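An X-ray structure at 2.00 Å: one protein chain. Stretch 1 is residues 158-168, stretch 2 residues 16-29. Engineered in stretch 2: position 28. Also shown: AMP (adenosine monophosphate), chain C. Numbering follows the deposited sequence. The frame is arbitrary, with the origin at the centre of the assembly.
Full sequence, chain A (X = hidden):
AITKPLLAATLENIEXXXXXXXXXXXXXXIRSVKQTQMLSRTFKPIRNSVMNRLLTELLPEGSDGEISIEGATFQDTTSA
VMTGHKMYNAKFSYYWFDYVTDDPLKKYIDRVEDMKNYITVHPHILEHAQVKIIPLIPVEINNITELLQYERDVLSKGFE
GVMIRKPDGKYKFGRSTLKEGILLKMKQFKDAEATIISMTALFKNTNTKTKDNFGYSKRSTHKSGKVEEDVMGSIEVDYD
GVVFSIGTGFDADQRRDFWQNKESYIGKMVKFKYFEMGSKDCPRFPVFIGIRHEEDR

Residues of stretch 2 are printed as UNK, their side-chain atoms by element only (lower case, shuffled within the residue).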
# COMPACT_ATOMS: atom_id res chain seq x y z
N GLY A 158 4.59 2.22 -4.58
CA GLY A 158 4.23 0.94 -5.15
C GLY A 158 2.89 0.35 -4.75
O GLY A 158 2.61 -0.80 -5.09
N PHE A 159 2.06 1.12 -4.05
CA PHE A 159 0.73 0.66 -3.63
C PHE A 159 -0.31 0.88 -4.74
O PHE A 159 -0.07 1.62 -5.70
CB PHE A 159 0.30 1.37 -2.33
CG PHE A 159 1.22 1.09 -1.16
CD1 PHE A 159 2.07 2.08 -0.68
CD2 PHE A 159 1.27 -0.17 -0.58
CE1 PHE A 159 2.95 1.82 0.37
CE2 PHE A 159 2.14 -0.44 0.47
CZ PHE A 159 2.99 0.56 0.95
N GLU A 160 -1.48 0.29 -4.57
CA GLU A 160 -2.58 0.35 -5.55
C GLU A 160 -3.37 1.65 -5.61
O GLU A 160 -3.93 2.00 -6.64
CB GLU A 160 -3.60 -0.78 -5.28
CG GLU A 160 -3.10 -2.20 -5.43
CD GLU A 160 -2.64 -2.51 -6.84
OE1 GLU A 160 -1.41 -2.47 -7.10
OE2 GLU A 160 -3.51 -2.79 -7.69
N GLY A 161 -3.50 2.32 -4.47
CA GLY A 161 -4.28 3.53 -4.41
C GLY A 161 -4.46 3.77 -2.94
O GLY A 161 -3.59 3.38 -2.16
N VAL A 162 -5.59 4.35 -2.54
CA VAL A 162 -5.80 4.64 -1.11
C VAL A 162 -7.09 4.12 -0.48
O VAL A 162 -8.11 3.90 -1.14
CB VAL A 162 -5.54 6.17 -0.76
CG1 VAL A 162 -5.08 6.97 -1.99
CG2 VAL A 162 -6.73 6.82 -0.08
N MET A 163 -6.98 3.84 0.82
CA MET A 163 -8.11 3.37 1.61
C MET A 163 -8.49 4.49 2.58
O MET A 163 -7.65 4.98 3.32
CB MET A 163 -7.76 2.08 2.37
CG MET A 163 -7.33 0.94 1.46
SD MET A 163 -8.55 0.44 0.24
CE MET A 163 -9.85 -0.28 1.29
N ILE A 164 -9.77 4.88 2.54
CA ILE A 164 -10.33 5.96 3.36
C ILE A 164 -11.27 5.48 4.50
O ILE A 164 -12.17 4.65 4.29
CB ILE A 164 -11.13 6.94 2.47
CG1 ILE A 164 -10.25 7.44 1.32
CG2 ILE A 164 -11.62 8.12 3.29
CD1 ILE A 164 -11.01 8.03 0.16
N ARG A 165 -11.09 6.06 5.69
CA ARG A 165 -11.91 5.72 6.84
C ARG A 165 -12.32 6.92 7.67
O ARG A 165 -11.52 7.85 7.90
CB ARG A 165 -11.18 4.75 7.77
CG ARG A 165 -10.77 3.42 7.17
CD ARG A 165 -10.93 2.31 8.19
NE ARG A 165 -9.98 1.22 8.01
CZ ARG A 165 -9.98 0.09 8.73
NH1 ARG A 165 -10.91 -0.12 9.66
NH2 ARG A 165 -9.01 -0.80 8.57
N LYS A 166 -13.57 6.92 8.14
CA LYS A 166 -14.01 7.98 9.04
C LYS A 166 -13.44 7.56 10.42
O LYS A 166 -13.30 6.37 10.72
CB LYS A 166 -15.54 8.15 9.04
CG LYS A 166 -16.34 7.05 9.67
CD LYS A 166 -17.82 7.30 9.38
CE LYS A 166 -18.74 6.50 10.30
NZ LYS A 166 -20.19 6.58 9.91
N PRO A 167 -12.98 8.54 11.21
CA PRO A 167 -12.39 8.35 12.54
C PRO A 167 -13.24 7.55 13.51
O PRO A 167 -12.74 6.71 14.26
CB PRO A 167 -12.22 9.78 13.03
CG PRO A 167 -12.00 10.54 11.79
CD PRO A 167 -13.02 9.97 10.86
N ASP A 168 -14.54 7.84 13.50
CA ASP A 168 -15.49 7.19 14.39
C ASP A 168 -16.07 5.88 13.89
O ASP A 168 -16.91 5.28 14.56
CB ASP A 168 -16.62 8.17 14.75
CG ASP A 168 -17.40 8.64 13.54
OD1 ASP A 168 -16.76 8.97 12.51
OD2 ASP A 168 -18.65 8.69 13.62
N UNK A 16 -17.16 13.28 -2.85
CA UNK A 16 -18.04 12.57 -1.91
C UNK A 16 -17.40 12.36 -0.54
O UNK A 16 -18.10 12.10 0.44
c UNK A 16 -18.44 11.19 -2.46
o UNK A 16 -20.48 12.16 -3.33
o UNK A 16 -19.72 10.34 -4.29
c UNK A 16 -19.62 11.25 -3.43
N UNK A 17 -16.07 12.47 -0.48
CA UNK A 17 -15.32 12.23 0.76
C UNK A 17 -15.62 13.22 1.87
O UNK A 17 -15.58 14.42 1.66
c UNK A 17 -13.79 12.22 0.51
c UNK A 17 -13.03 12.05 1.80
c UNK A 17 -13.42 11.09 -0.42
N UNK A 18 -16.00 12.70 3.04
CA UNK A 18 -16.27 13.53 4.21
C UNK A 18 -14.86 13.82 4.69
O UNK A 18 -14.16 12.94 5.20
c UNK A 18 -17.10 12.74 5.21
o UNK A 18 -19.90 13.54 3.12
n UNK A 18 -19.32 14.59 5.02
c UNK A 18 -18.46 12.33 4.63
c UNK A 18 -19.29 13.54 4.19
N UNK A 19 -14.47 15.09 4.59
CA UNK A 19 -13.09 15.44 4.83
C UNK A 19 -12.20 15.17 5.98
O UNK A 19 -11.04 14.79 5.73
c UNK A 19 -10.99 14.96 0.57
c UNK A 19 -12.64 16.63 4.05
c UNK A 19 -12.12 15.78 0.47
c UNK A 19 -12.62 16.41 1.60
c UNK A 19 -12.00 16.21 2.82
c UNK A 19 -10.86 15.39 2.89
c UNK A 19 -10.36 14.77 1.79
N UNK A 20 -12.57 15.55 7.19
CA UNK A 20 -11.53 15.13 8.13
C UNK A 20 -11.63 13.59 8.06
O UNK A 20 -12.61 13.01 8.53
c UNK A 20 -12.70 16.98 9.01
c UNK A 20 -12.04 15.70 9.45
c UNK A 20 -13.47 16.56 7.77
N UNK A 21 -10.73 12.97 7.28
CA UNK A 21 -10.70 11.51 7.10
C UNK A 21 -9.30 10.92 7.34
O UNK A 21 -8.31 11.65 7.30
s UNK A 21 -10.12 11.41 4.28
c UNK A 21 -11.23 11.10 5.70
N UNK A 22 -9.26 9.63 7.65
CA UNK A 22 -8.03 8.89 7.91
C UNK A 22 -7.67 7.92 6.79
O UNK A 22 -8.34 6.91 6.57
c UNK A 22 -7.09 9.94 10.64
c UNK A 22 -8.66 8.31 11.72
c UNK A 22 -8.16 8.16 9.25
c UNK A 22 -8.35 9.10 10.45
N UNK A 23 -6.54 8.17 6.13
CA UNK A 23 -6.14 7.33 5.01
C UNK A 23 -4.95 6.41 5.20
O UNK A 23 -4.06 6.67 6.00
c UNK A 23 -5.93 8.21 3.76
N UNK A 24 -4.96 5.30 4.46
CA UNK A 24 -3.87 4.33 4.48
C UNK A 24 -3.70 3.87 3.03
O UNK A 24 -4.53 4.19 2.17
c UNK A 24 -4.14 3.11 5.42
o UNK A 24 -5.42 2.53 5.11
c UNK A 24 -4.07 3.51 6.91
N UNK A 25 -2.57 3.20 2.72
CA UNK A 25 -2.33 2.72 1.36
C UNK A 25 -3.08 1.45 1.00
O UNK A 25 -3.23 0.55 1.83
c UNK A 25 -0.55 2.05 2.73
c UNK A 25 -0.83 2.49 1.34
c UNK A 25 -1.37 3.01 3.56
N UNK A 26 -3.61 1.42 -0.22
CA UNK A 26 -4.32 0.24 -0.70
C UNK A 26 -3.24 -0.82 -1.02
O UNK A 26 -2.45 -0.68 -1.96
c UNK A 26 -8.18 -0.74 -3.96
c UNK A 26 -6.16 -0.46 -2.41
n UNK A 26 -7.86 -2.12 -4.47
c UNK A 26 -5.14 0.59 -1.95
c UNK A 26 -6.96 0.11 -3.57
N UNK A 27 -3.19 -1.86 -0.19
CA UNK A 27 -2.22 -2.93 -0.36
C UNK A 27 -2.75 -4.10 -1.23
O UNK A 27 -3.90 -4.56 -1.09
c UNK A 27 -1.36 -2.59 3.34
c UNK A 27 -0.77 -4.64 0.87
c UNK A 27 -1.17 -2.38 1.87
c UNK A 27 -1.77 -3.49 1.03
N UNK A 28 -1.88 -4.54 -2.14
CA UNK A 28 -2.15 -5.67 -3.01
C UNK A 28 -1.56 -6.84 -2.22
O UNK A 28 -0.34 -7.01 -2.16
c UNK A 28 -1.43 -5.50 -4.34
N UNK A 29 -2.41 -7.59 -1.54
CA UNK A 29 -1.89 -8.70 -0.76
C UNK A 29 -2.95 -9.68 -0.32
O UNK A 29 -4.04 -9.75 -0.90
P AMP C . -8.84 -3.22 -4.51
O1P AMP C . -10.08 -3.02 -5.25
O3P AMP C . -8.38 -4.60 -5.14
O5' AMP C . -9.13 -3.60 -3.08
C5' AMP C . -8.01 -4.03 -2.17
C4' AMP C . -8.45 -5.00 -1.10
O4' AMP C . -7.44 -4.98 -0.09
C3' AMP C . -9.78 -4.61 -0.40
O3' AMP C . -10.63 -5.71 -0.09
C2' AMP C . -9.35 -3.99 0.89
O2' AMP C . -10.33 -4.24 1.89
C1' AMP C . -7.96 -4.59 1.15
N9 AMP C . -7.07 -3.59 1.72
C8 AMP C . -5.81 -3.31 1.24
N7 AMP C . -5.25 -2.37 1.95
C5 AMP C . -6.16 -1.99 2.93
C6 AMP C . -6.12 -1.05 3.97
N6 AMP C . -5.05 -0.24 4.19
N1 AMP C . -7.21 -0.97 4.75
C2 AMP C . -8.25 -1.75 4.53
N3 AMP C . -8.42 -2.68 3.59
C4 AMP C . -7.33 -2.79 2.78
O HOH W 1 -7.35 4.25 6.53
O HOH W 2 -5.90 -2.45 -7.23

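Position 16 carries two carbons, the second bearing two oxygens, and is out of reach of stretch 1: Asp16. Position 17 has one carbon forking into two more, one of them 3.9 Å from Ile164 CD1; this beta-branched hydrocarbon is Val17. At position 18 three carbons end in one oxygen and one nitrogen, an amide whose end leads away: Gln18. Position 19, one carbon and a six-carbon ring, touches nothing here: Phe19. Position 20 closes three carbons onto its own nitrogen, and its backbone O lies 3.9 Å from Pro167 CD: Pro20.

The strand begins at position 21, one carbon and one sulfur, the sulfur 3.7 Å from Ile164 CG2: Cys21. Position 22 has four carbons forked at the second; one tip sits 4.0 Å from Pro167 CG, and the residue is Leu22. Position 23 is a single carbon, its CB 4.2 Å from Val162 CG2: Ala23. Position 24 forks at CB into one oxygen and one carbon, the oxygen 3.6 Å from Met163 CB. It is Thr24, whose OG1 also accepts a hydrogen bond from AMP N6 at 2.9 Å.

Position 25 is another three-carbon ring on the backbone nitrogen, Pro25; its CB lies over one face of the Phe159 ring, 3.5 Å from Phe159 CG, a CH-pi contact. Position 26 runs four carbons to a nitrogen bonded to phosphorus: Lys26, with NZ 1.5 Å from AMP P, the covalent adenylate. Its CG packs 3.7 Å from Met163 SD. Position 27 has four carbons forked at the first, with a two-carbon arm: Ile27, CG1 4.1 Å from Phe159 CE2. Position 28 is one carbon, CB 3.9 Å from Glu160 CG: Ala28, engineered. Position 29 has no side chain: Gly29.

Backbone pairing sets the register. Leu22 and Arg165 exchange N-H...O bonds (Leu22 N to Arg165 O 2.9 Å, Arg165 N to Leu22 O 3.0 Å), as do Thr24 and Met163 (Thr24 N to Met163 O 2.9 Å, Met163 N to Thr24 O 2.8 Å). Beyond Pro25, which has no N-H to give, Lys26 N reaches Gly161 O at 2.8 Å and Glu160 N reaches Lys26 O at 2.9 Å, so the modified lysine is held by its backbone on both counts. Ala23 and Ile164 share one sheet face; Leu22, Thr24, Met163 and Arg165 point to the other. The rule is economical: main-chain bonds fix the antiparallel alignment, while side chains fill the faces and carry the nucleotide.

Stretch 2 (16-29) DVQFPCLATPKIAG
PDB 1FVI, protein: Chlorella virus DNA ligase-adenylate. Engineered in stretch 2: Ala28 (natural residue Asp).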